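Local coordinates for uncharacterized protein (Bacteroides uniformis, PDB 4JPQ) that is of unknown function but probably binds carbohydrate through a family 9-like beta-sandwich domain, at residues H65-E70 with S154-M159; V94-D99 with F167-G172; D99-N104 with V120-P125. One frame throughout, in Å; residues are numbered along the deposited sequence.

Contact 1: residues H65-E70 with S154-M159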
loop_
_atom_site.group_PDB
_atom_site.type_symbol
_atom_site.label_atom_id
_atom_site.label_comp_id
_atom_site.label_asym_id
_atom_site.label_seq_id
_atom_site.Cartn_x
_atom_site.Cartn_y
_atom_site.Cartn_z
ATOM N N HIS A 65 -3.893 -6.801 1.292
ATOM C CA HIS A 65 -5.271 -6.814 0.858
ATOM C C HIS A 65 -5.968 -5.621 1.498
ATOM O O HIS A 65 -6.032 -5.548 2.715
ATOM C CB HIS A 65 -5.936 -8.142 1.253
ATOM C CG HIS A 65 -7.363 -8.265 0.816
ATOM N ND1 HIS A 65 -8.354 -8.775 1.624
ATOM C CD2 HIS A 65 -7.972 -7.895 -0.330
ATOM C CE1 HIS A 65 -9.508 -8.738 0.987
ATOM N NE2 HIS A 65 -9.303 -8.212 -0.203
ATOM N N TYR A 66 -6.425 -4.686 0.667
ATOM C CA TYR A 66 -7.153 -3.496 1.078
ATOM C C TYR A 66 -8.610 -3.632 0.688
ATOM O O TYR A 66 -8.905 -4.142 -0.400
ATOM C CB TYR A 66 -6.640 -2.269 0.318
ATOM C CG TYR A 66 -5.247 -1.819 0.638
ATOM C CD1 TYR A 66 -4.152 -2.328 -0.066
ATOM C CD2 TYR A 66 -5.014 -0.834 1.612
ATOM C CE1 TYR A 66 -2.856 -1.894 0.207
ATOM C CE2 TYR A 66 -3.722 -0.393 1.891
ATOM C CZ TYR A 66 -2.650 -0.922 1.184
ATOM O OH TYR A 66 -1.373 -0.510 1.446
ATOM N N LYS A 67 -9.504 -3.133 1.543
ATOM C CA LYS A 67 -10.952 -3.037 1.262
ATOM C C LYS A 67 -11.334 -1.565 1.437
ATOM O O LYS A 67 -10.973 -0.957 2.437
ATOM C CB LYS A 67 -11.765 -3.899 2.212
ATOM C CG LYS A 67 -11.671 -5.398 1.962
ATOM C CD LYS A 67 -12.262 -6.228 3.104
ATOM C CE LYS A 67 -13.748 -5.995 3.355
ATOM N NZ LYS A 67 -14.250 -6.951 4.381
ATOM N N VAL A 68 -12.075 -1.011 0.481
ATOM C CA VAL A 68 -12.494 0.400 0.487
ATOM C C VAL A 68 -13.984 0.582 0.166
ATOM O O VAL A 68 -14.534 -0.175 -0.626
ATOM C CB VAL A 68 -11.697 1.164 -0.598
ATOM C CG1 VAL A 68 -12.127 2.621 -0.696
ATOM C CG2 VAL A 68 -10.197 1.067 -0.340
ATOM N N LYS A 69 -14.614 1.573 0.808
ATOM C CA LYS A 69 -15.976 2.029 0.487
ATOM C C LYS A 69 -15.925 3.566 0.507
ATOM O O LYS A 69 -15.699 4.147 1.567
ATOM C CB LYS A 69 -17.046 1.488 1.446
ATOM C CG LYS A 69 -18.481 1.681 0.914
ATOM C CD LYS A 69 -19.588 1.114 1.803
ATOM C CE LYS A 69 -19.785 1.943 3.064
ATOM N NZ LYS A 69 -21.027 1.558 3.790
ATOM N N GLU A 70 -16.103 4.203 -0.661
ATOM C CA GLU A 70 -16.046 5.683 -0.814
ATOM C C GLU A 70 -17.060 6.245 -1.799
ATOM O O GLU A 70 -17.644 5.502 -2.589
ATOM C CB GLU A 70 -14.630 6.153 -1.187
ATOM C CG GLU A 70 -14.049 5.520 -2.442
ATOM C CD GLU A 70 -12.628 5.982 -2.748
ATOM O OE1 GLU A 70 -12.303 7.181 -2.562
ATOM O OE2 GLU A 70 -11.830 5.140 -3.217
ATOM N N SER A 154 -17.905 0.107 -3.470
ATOM C CA SER A 154 -17.063 -0.778 -2.656
ATOM C C SER A 154 -16.054 -1.489 -3.568
ATOM O O SER A 154 -16.446 -2.108 -4.544
ATOM C CB SER A 154 -17.894 -1.810 -1.899
ATOM O OG SER A 154 -18.679 -1.194 -0.904
ATOM N N TRP A 155 -14.763 -1.358 -3.276
ATOM C CA TRP A 155 -13.725 -2.049 -4.045
ATOM C C TRP A 155 -12.656 -2.624 -3.154
ATOM O O TRP A 155 -12.557 -2.251 -1.994
ATOM C CB TRP A 155 -13.106 -1.159 -5.124
ATOM C CG TRP A 155 -12.481 0.114 -4.654
ATOM C CD1 TRP A 155 -13.127 1.271 -4.335
ATOM C CD2 TRP A 155 -11.079 0.395 -4.543
ATOM N NE1 TRP A 155 -12.216 2.244 -3.994
ATOM C CE2 TRP A 155 -10.953 1.727 -4.106
ATOM C CE3 TRP A 155 -9.915 -0.357 -4.761
ATOM C CZ2 TRP A 155 -9.717 2.324 -3.883
ATOM C CZ3 TRP A 155 -8.673 0.246 -4.528
ATOM C CH2 TRP A 155 -8.589 1.566 -4.093
ATOM N N GLU A 156 -11.904 -3.571 -3.717
ATOM C CA GLU A 156 -10.822 -4.257 -3.035
ATOM C C GLU A 156 -9.615 -4.338 -3.958
ATOM O O GLU A 156 -9.757 -4.343 -5.183
ATOM C CB GLU A 156 -11.238 -5.668 -2.619
ATOM C CG GLU A 156 -12.544 -5.715 -1.833
ATOM C CD GLU A 156 -12.878 -7.085 -1.250
ATOM O OE1 GLU A 156 -12.035 -8.004 -1.317
ATOM O OE2 GLU A 156 -13.995 -7.232 -0.701
ATOM N N LEU A 157 -8.436 -4.410 -3.352
ATOM C CA LEU A 157 -7.174 -4.440 -4.074
ATOM C C LEU A 157 -6.126 -5.245 -3.328
ATOM O O LEU A 157 -6.068 -5.174 -2.105
ATOM C CB LEU A 157 -6.677 -3.012 -4.311
ATOM C CG LEU A 157 -5.356 -2.830 -5.085
ATOM C CD1 LEU A 157 -5.428 -1.620 -5.999
ATOM C CD2 LEU A 157 -4.117 -2.766 -4.194
ATOM N N VAL A 158 -5.279 -5.944 -4.099
ATOM C CA VAL A 158 -4.243 -6.812 -3.589
ATOM C C VAL A 158 -2.920 -6.538 -4.259
ATOM O O VAL A 158 -2.877 -6.278 -5.457
ATOM C CB VAL A 158 -4.615 -8.286 -3.843
ATOM C CG1 VAL A 158 -3.438 -9.245 -3.643
ATOM C CG2 VAL A 158 -5.768 -8.677 -2.946
HETATM N N MSE A 159 -1.859 -6.617 -3.463
HETATM C CA MSE A 159 -0.487 -6.490 -3.926
HETATM C C MSE A 159 0.283 -7.646 -3.343
HETATM O O MSE A 159 0.191 -7.910 -2.138
HETATM C CB MSE A 159 0.167 -5.185 -3.443
HETATM C CG MSE A 159 -0.359 -3.967 -4.186
HETATM SE SE MSE A 159 0.765 -2.415 -3.758
HETATM C CE MSE A 159 -0.334 -1.445 -2.432
#
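W155 lays its indole against V68, whose CB sits over one face of the five-membered ring, 3.7 Å from its centroid, as a CH-pi contact; CG1 and CG2 reach the ring near NE1 and CZ2 respectively. At the indole edge NE1 donates to E70 OE2 (3.0 Å), which receives it on the anti lone pair, away from the other oxygen. Carboxylate and ring are nearly coplanar, 18° apart. The H65 ring, too, is met at its edge: NE2 donates to E156 OE1 over 3.0 Å, within the ring plane but from above the plane of the carboxylate. H65 is on the face shared with K67 and E156; its CG lies anti to the backbone N (chi1 -179°), beside the carbonyl carbon, and CD2 of the ring lies 3.5 Å from V158 CG2. The Y66 ring has L157 O at its edge, while the methyl CE of M159, a selenomethionine, approaches Y66 CE1 to 3.7 Å.

These side chains project from neighbouring antiparallel strands, 61-70 and 152-162, on alternating faces. Y66 with L157 and V68 with W155 are the hydrogen-bonded pairs, each closed by two N-H...O=C bonds such as Y66 N to L157 O (2.8 Å). Their side chains point into the interior, against V90 and F183 of strands 89-95 and 178-186, as expected for a beta-sandwich domain. On the other face, the aliphatic part of K67 runs beside E156, CG to CD 3.8 Å.

H65 ND1 is hydrogen-bonded to R54 NE while NE2 donates to E156, which is consistent with a neutral imidazole protonated at NE2. E70 OE2, buried, accepts the indole N-H and forms a salt bridge with K185 NZ, and these would probably stabilise its negative charge.

Contact 2: residues V94-D99 with F167-G172. With SO4 (sulfate ion), chain F.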
loop_
_atom_site.group_PDB
_atom_site.type_symbol
_atom_site.label_atom_id
_atom_site.label_comp_id
_atom_site.label_asym_id
_atom_site.label_seq_id
_atom_site.Cartn_x
_atom_site.Cartn_y
_atom_site.Cartn_z
ATOM N N VAL A 94 7.370 1.538 3.138
ATOM C CA VAL A 94 8.140 0.630 4.010
ATOM C C VAL A 94 9.670 0.756 3.863
ATOM O O VAL A 94 10.167 0.896 2.746
ATOM C CB VAL A 94 7.678 -0.841 3.766
ATOM C CG1 VAL A 94 7.966 -1.304 2.337
ATOM C CG2 VAL A 94 8.292 -1.808 4.762
ATOM N N SER A 95 10.381 0.704 4.996
ATOM C CA SER A 95 11.854 0.719 5.079
ATOM C C SER A 95 12.196 -0.675 5.620
ATOM O O SER A 95 11.834 -0.998 6.757
ATOM C CB SER A 95 12.369 1.817 6.029
ATOM O OG SER A 95 13.769 1.716 6.262
ATOM N N PRO A 96 12.925 -1.492 4.847
ATOM C CA PRO A 96 13.116 -2.875 5.259
ATOM C C PRO A 96 14.363 -3.264 6.064
ATOM O O PRO A 96 14.391 -4.407 6.551
ATOM C CB PRO A 96 13.166 -3.572 3.908
ATOM C CG PRO A 96 13.968 -2.611 3.085
ATOM C CD PRO A 96 13.702 -1.230 3.624
ATOM N N GLU A 97 15.356 -2.381 6.212
ATOM C CA GLU A 97 16.616 -2.770 6.868
ATOM C C GLU A 97 17.038 -1.848 8.018
ATOM O O GLU A 97 18.180 -1.935 8.468
ATOM C CB GLU A 97 17.739 -2.809 5.796
ATOM C CG GLU A 97 18.691 -4.025 5.784
ATOM C CD GLU A 97 18.210 -5.146 4.849
ATOM O OE1 GLU A 97 17.320 -5.939 5.246
ATOM O OE2 GLU A 97 18.748 -5.254 3.718
ATOM N N GLY A 98 16.138 -0.993 8.504
ATOM C CA GLY A 98 16.475 -0.025 9.547
ATOM C C GLY A 98 17.472 1.067 9.148
ATOM O O GLY A 98 18.084 1.680 10.028
ATOM N N ASP A 99 17.673 1.279 7.840
ATOM C CA ASP A 99 18.522 2.363 7.312
ATOM C C ASP A 99 17.541 3.440 6.844
ATOM O O ASP A 99 16.317 3.261 6.972
ATOM C CB ASP A 99 19.494 1.892 6.204
ATOM C CG ASP A 99 18.795 1.453 4.913
ATOM O OD1 ASP A 99 17.680 0.870 4.971
ATOM O OD2 ASP A 99 19.391 1.666 3.840
ATOM N N PHE A 167 14.251 -3.101 -4.718
ATOM C CA PHE A 167 15.281 -2.990 -5.766
ATOM C C PHE A 167 16.607 -2.323 -5.432
ATOM O O PHE A 167 17.566 -2.483 -6.193
ATOM C CB PHE A 167 14.685 -2.435 -7.082
ATOM C CG PHE A 167 14.251 -0.988 -7.038
ATOM C CD1 PHE A 167 12.985 -0.629 -6.594
ATOM C CD2 PHE A 167 15.093 0.011 -7.513
ATOM C CE1 PHE A 167 12.584 0.702 -6.575
ATOM C CE2 PHE A 167 14.700 1.348 -7.507
ATOM C CZ PHE A 167 13.442 1.694 -7.031
ATOM N N GLN A 168 16.647 -1.582 -4.324
ATOM C CA GLN A 168 17.876 -0.969 -3.811
ATOM C C GLN A 168 18.504 -1.770 -2.646
ATOM O O GLN A 168 19.422 -1.267 -1.996
ATOM C CB GLN A 168 17.604 0.466 -3.362
ATOM C CG GLN A 168 17.107 1.404 -4.455
ATOM C CD GLN A 168 16.768 2.794 -3.928
ATOM O OE1 GLN A 168 16.376 2.960 -2.769
ATOM N NE2 GLN A 168 16.917 3.799 -4.778
ATOM N N HIS A 169 18.036 -3.003 -2.397
ATOM C CA HIS A 169 18.550 -3.881 -1.315
ATOM C C HIS A 169 18.689 -5.335 -1.753
ATOM O O HIS A 169 18.165 -5.726 -2.797
ATOM C CB HIS A 169 17.602 -3.834 -0.099
ATOM C CG HIS A 169 17.526 -2.497 0.571
ATOM N ND1 HIS A 169 16.705 -1.486 0.128
ATOM C CD2 HIS A 169 18.171 -2.004 1.653
ATOM C CE1 HIS A 169 16.853 -0.425 0.900
ATOM N NE2 HIS A 169 17.736 -0.715 1.834
ATOM N N SER A 170 19.400 -6.116 -0.937
ATOM C CA SER A 170 19.573 -7.557 -1.139
ATOM C C SER A 170 18.867 -8.252 0.017
ATOM O O SER A 170 19.497 -8.897 0.846
ATOM C CB SER A 170 21.055 -7.923 -1.193
ATOM O OG SER A 170 21.651 -7.363 -2.341
ATOM N N VAL A 171 17.549 -8.093 0.070
ATOM C CA VAL A 171 16.731 -8.680 1.138
ATOM C C VAL A 171 16.500 -10.136 0.731
ATOM O O VAL A 171 16.014 -10.410 -0.372
ATOM C CB VAL A 171 15.399 -7.913 1.374
ATOM C CG1 VAL A 171 14.690 -8.429 2.620
ATOM C CG2 VAL A 171 15.657 -6.428 1.557
ATOM N N GLY A 172 16.869 -11.058 1.618
ATOM C CA GLY A 172 16.789 -12.496 1.360
ATOM C C GLY A 172 15.458 -13.124 1.702
ATOM O O GLY A 172 14.766 -13.617 0.813
HETATM S S SO4 F . 18.478 -11.114 4.424
HETATM O O1 SO4 F . 18.596 -9.746 4.985
HETATM O O2 SO4 F . 19.139 -11.161 3.099
HETATM O O3 SO4 F . 19.133 -12.107 5.300
HETATM O O4 SO4 F . 17.049 -11.478 4.296
HETATM O O HOH W 1 20.789 -4.807 1.370
#
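E97 is joined to the loop 167-172 by one water, which donates to its carboxylate oxygen OE2 (3.1 Å) and accepts from S170 N (3.0 Å). The same oxygen rests 3.9 Å from V171 CG2, and the E97 and V171 side chains slide past each other in opposite directions. The E97 chain bends at chi2 (92°), which turns CD off an extended course, and its carboxylate plane stands steeply to the H169 ring.

H169 is the residue that most of the loop 96-99 gathers round. P96 CG comes tip to tip onto one face of the imidazole, over its centre, 4.2 Å from the centroid in a CH-pi contact. D99 reaches the ring from its edge, with OD1 and OD2 both 3.5 Å from NE2 and the carboxylate turned 90° to the ring; neither oxygen forms a hydrogen bond there. The firm polar partner of H169 is Y103 OH, bonded to ND1. Y103 belongs to strand 102-108, which pairs antiparallel with strand 89-95, so that the turn after strand 89-95 connects the two strands of a beta hairpin, and H169 and V171 pack against it. S95 OG is hydrogen-bonded to R101 O.

Farther along, the backbone N of G172 donates to sulfate oxygen O4 (2.7 Å) and more weakly to O2; the ion, probably from the crystallisation liquor, is also bound by S173 N.

Contact 3: residues D99-N104 with V120-P125. With SO4 (sulfate ion), chain G.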
loop_
_atom_site.group_PDB
_atom_site.type_symbol
_atom_site.label_atom_id
_atom_site.label_comp_id
_atom_site.label_asym_id
_atom_site.label_seq_id
_atom_site.Cartn_x
_atom_site.Cartn_y
_atom_site.Cartn_z
ATOM N N ASP A 99 17.673 1.279 7.840
ATOM C CA ASP A 99 18.522 2.363 7.312
ATOM C C ASP A 99 17.541 3.440 6.844
ATOM O O ASP A 99 16.317 3.261 6.972
ATOM C CB ASP A 99 19.494 1.892 6.204
ATOM C CG ASP A 99 18.795 1.453 4.913
ATOM O OD1 ASP A 99 17.680 0.870 4.971
ATOM O OD2 ASP A 99 19.391 1.666 3.840
ATOM N N ASP A 100 18.060 4.544 6.315
ATOM C CA ASP A 100 17.194 5.663 5.894
ATOM C C ASP A 100 16.455 5.477 4.577
ATOM O O ASP A 100 15.519 6.231 4.304
ATOM C CB ASP A 100 17.974 6.979 5.895
ATOM C CG ASP A 100 18.435 7.384 7.293
ATOM O OD1 ASP A 100 17.961 6.807 8.302
ATOM O OD2 ASP A 100 19.269 8.304 7.381
ATOM N N ARG A 101 16.859 4.497 3.770
ATOM C CA ARG A 101 16.168 4.225 2.521
ATOM C C ARG A 101 14.806 3.578 2.791
ATOM O O ARG A 101 14.664 2.749 3.706
ATOM C CB ARG A 101 16.974 3.303 1.614
ATOM C CG ARG A 101 18.243 3.902 1.039
ATOM C CD ARG A 101 18.745 2.914 -0.039
ATOM N NE ARG A 101 20.177 2.953 -0.382
ATOM C CZ ARG A 101 20.741 3.588 -1.424
ATOM N NH1 ARG A 101 20.036 4.332 -2.296
ATOM N NH2 ARG A 101 22.067 3.493 -1.590
ATOM N N TYR A 102 13.810 3.990 2.012
ATOM C CA TYR A 102 12.443 3.436 2.096
ATOM C C TYR A 102 11.855 3.347 0.695
ATOM O O TYR A 102 12.406 3.928 -0.260
ATOM C CB TYR A 102 11.517 4.277 3.004
ATOM C CG TYR A 102 11.101 5.596 2.417
ATOM C CD1 TYR A 102 11.950 6.716 2.468
ATOM C CD2 TYR A 102 9.865 5.736 1.780
ATOM C CE1 TYR A 102 11.572 7.937 1.902
ATOM C CE2 TYR A 102 9.484 6.946 1.198
ATOM C CZ TYR A 102 10.328 8.040 1.268
ATOM O OH TYR A 102 9.932 9.217 0.703
ATOM N N TYR A 103 10.732 2.637 0.615
ATOM C CA TYR A 103 9.999 2.418 -0.616
ATOM C C TYR A 103 8.547 2.834 -0.453
ATOM O O TYR A 103 8.009 2.769 0.646
ATOM C CB TYR A 103 10.013 0.939 -0.959
ATOM C CG TYR A 103 11.378 0.379 -1.232
ATOM C CD1 TYR A 103 12.185 -0.097 -0.195
ATOM C CD2 TYR A 103 11.866 0.294 -2.541
ATOM C CE1 TYR A 103 13.444 -0.641 -0.455
ATOM C CE2 TYR A 103 13.118 -0.246 -2.813
ATOM C CZ TYR A 103 13.904 -0.714 -1.771
ATOM O OH TYR A 103 15.142 -1.250 -2.026
ATOM N N ASN A 104 7.929 3.261 -1.547
ATOM C CA ASN A 104 6.501 3.590 -1.565
ATOM C C ASN A 104 5.844 2.864 -2.738
ATOM O O ASN A 104 6.278 3.013 -3.883
ATOM C CB ASN A 104 6.223 5.102 -1.620
ATOM C CG ASN A 104 6.903 5.793 -2.779
ATOM O OD1 ASN A 104 8.096 5.653 -2.945
ATOM N ND2 ASN A 104 6.149 6.529 -3.590
ATOM N N VAL A 120 14.901 10.180 2.056
ATOM C CA VAL A 120 14.207 11.481 1.935
ATOM C C VAL A 120 15.072 12.609 1.358
ATOM O O VAL A 120 14.541 13.515 0.722
ATOM C CB VAL A 120 13.595 11.976 3.278
ATOM C CG1 VAL A 120 12.510 11.031 3.752
ATOM C CG2 VAL A 120 14.638 12.182 4.374
ATOM N N ASN A 121 16.391 12.528 1.582
ATOM C CA ASN A 121 17.356 13.551 1.162
ATOM C C ASN A 121 17.945 13.464 -0.258
ATOM O O ASN A 121 18.886 14.207 -0.595
ATOM C CB ASN A 121 18.467 13.640 2.219
ATOM C CG ASN A 121 17.940 14.060 3.581
ATOM O OD1 ASN A 121 17.011 14.860 3.695
ATOM N ND2 ASN A 121 18.555 13.535 4.625
ATOM N N GLU A 122 17.387 12.588 -1.089
ATOM C CA GLU A 122 17.807 12.431 -2.485
ATOM C C GLU A 122 16.592 12.235 -3.385
ATOM O O GLU A 122 15.500 11.910 -2.890
ATOM C CB GLU A 122 18.753 11.218 -2.616
ATOM C CG GLU A 122 18.122 9.841 -2.297
ATOM C CD GLU A 122 19.112 8.685 -2.321
ATOM O OE1 GLU A 122 20.299 8.901 -2.691
ATOM O OE2 GLU A 122 18.709 7.550 -1.953
ATOM N N ARG A 123 16.796 12.412 -4.696
ATOM C CA ARG A 123 15.777 12.084 -5.709
ATOM C C ARG A 123 15.579 10.581 -5.540
ATOM O O ARG A 123 16.552 9.821 -5.561
ATOM C CB ARG A 123 16.220 12.438 -7.152
ATOM C CG ARG A 123 15.515 11.663 -8.273
ATOM C CD ARG A 123 15.664 12.304 -9.639
ATOM N NE ARG A 123 14.646 13.342 -9.888
ATOM C CZ ARG A 123 13.474 13.193 -10.538
ATOM N NH1 ARG A 123 13.097 12.012 -11.058
ATOM N NH2 ARG A 123 12.659 14.260 -10.683
ATOM N N ARG A 124 14.341 10.173 -5.280
ATOM C CA ARG A 124 14.016 8.771 -5.070
ATOM C C ARG A 124 13.557 8.216 -6.413
ATOM O O ARG A 124 12.413 8.447 -6.796
ATOM C CB ARG A 124 12.941 8.646 -4.001
ATOM C CG ARG A 124 13.422 9.131 -2.639
ATOM C CD ARG A 124 12.421 8.924 -1.519
ATOM N NE ARG A 124 11.922 7.549 -1.461
ATOM C CZ ARG A 124 10.779 7.102 -1.992
ATOM N NH1 ARG A 124 9.933 7.907 -2.665
ATOM N NH2 ARG A 124 10.478 5.810 -1.851
ATOM N N PRO A 125 14.444 7.485 -7.141
ATOM C CA PRO A 125 14.024 7.034 -8.462
ATOM C C PRO A 125 12.842 6.075 -8.484
ATOM O O PRO A 125 12.545 5.388 -7.512
ATOM C CB PRO A 125 15.281 6.360 -9.034
ATOM C CG PRO A 125 16.071 5.989 -7.852
ATOM C CD PRO A 125 15.856 7.127 -6.913
HETATM S S SO4 G . 13.395 8.845 -12.388
HETATM O O1 SO4 G . 14.096 9.361 -11.180
HETATM O O2 SO4 G . 13.746 9.743 -13.503
HETATM O O3 SO4 G . 13.807 7.455 -12.709
HETATM O O4 SO4 G . 11.922 8.857 -12.231
#
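R124 stacks its guanidinium on the Y102 ring, planes 5° apart and centres separated by 3.8 Å. The overlap is off-centre: NE lies over the rim of the ring near CZ, at 3.2 Å, and NH2 over CE2. With a cation above an aromatic face, the stack is also a cation-pi interaction. The Y102 hydroxyl is hydrogen-bonded to H209 ND1.

Hydrogen bonds hold the same guanidinium by its edge. NH1 and NH2 converge end-on upon N104 OD1, at 2.9 and 2.6 Å, both approaching from one face of the amide plane. NH2 also donates almost straight to the backbone Y102 O (3.1 Å), coming from above the carbonyl plane, and NE is bonded to G118 O. An alanine in place of R124 would probably leave N104 OD1 without these two donors, uncover one face of the Y102 ring and loosen the hold of the loop on strand 102-108.

Apolar contact is slight: V120 CG1 touches Y102 CE1 at 3.7 Å. The charged pair R101 and E122 is a long salt bridge, NH1 to OE2 3.5 Å, with the oxygen well out of the guanidinium plane; E122 OE2 is bonded to A119 N as well. At the far end R123 NH1 binds a sulfate ion, probably from the crystallisation liquor.

The stacked arginine, held at its edge by amide and backbone oxygens, joins the segment that follows the beta hairpin of strands 102-108 and 113-118 to the first of those strands.

How the contacts relate
From the N terminus the chain first runs through 65-70, the opening segment of contact 1, whose loop closes only at 154-159. Within that loop it passes 94-99 and 99-104, which share D99, and then 120-125, where contact 3 closes the shortest loop. Contact 2 closes last, at 167-172. Contact 3 is thus nested inside both others, whereas contacts 1 and 2 cross. Contact 1 ties strand 61-70 to strand 152-162, on the opposite side of the chain's centre from the other two, with centres 26 to 27 Å away. Contacts 2 and 3 touch, Q168 N bonding to Y103 OH at 2.8 Å, and fasten two loops to the hairpin of strands 89-95 and 102-108.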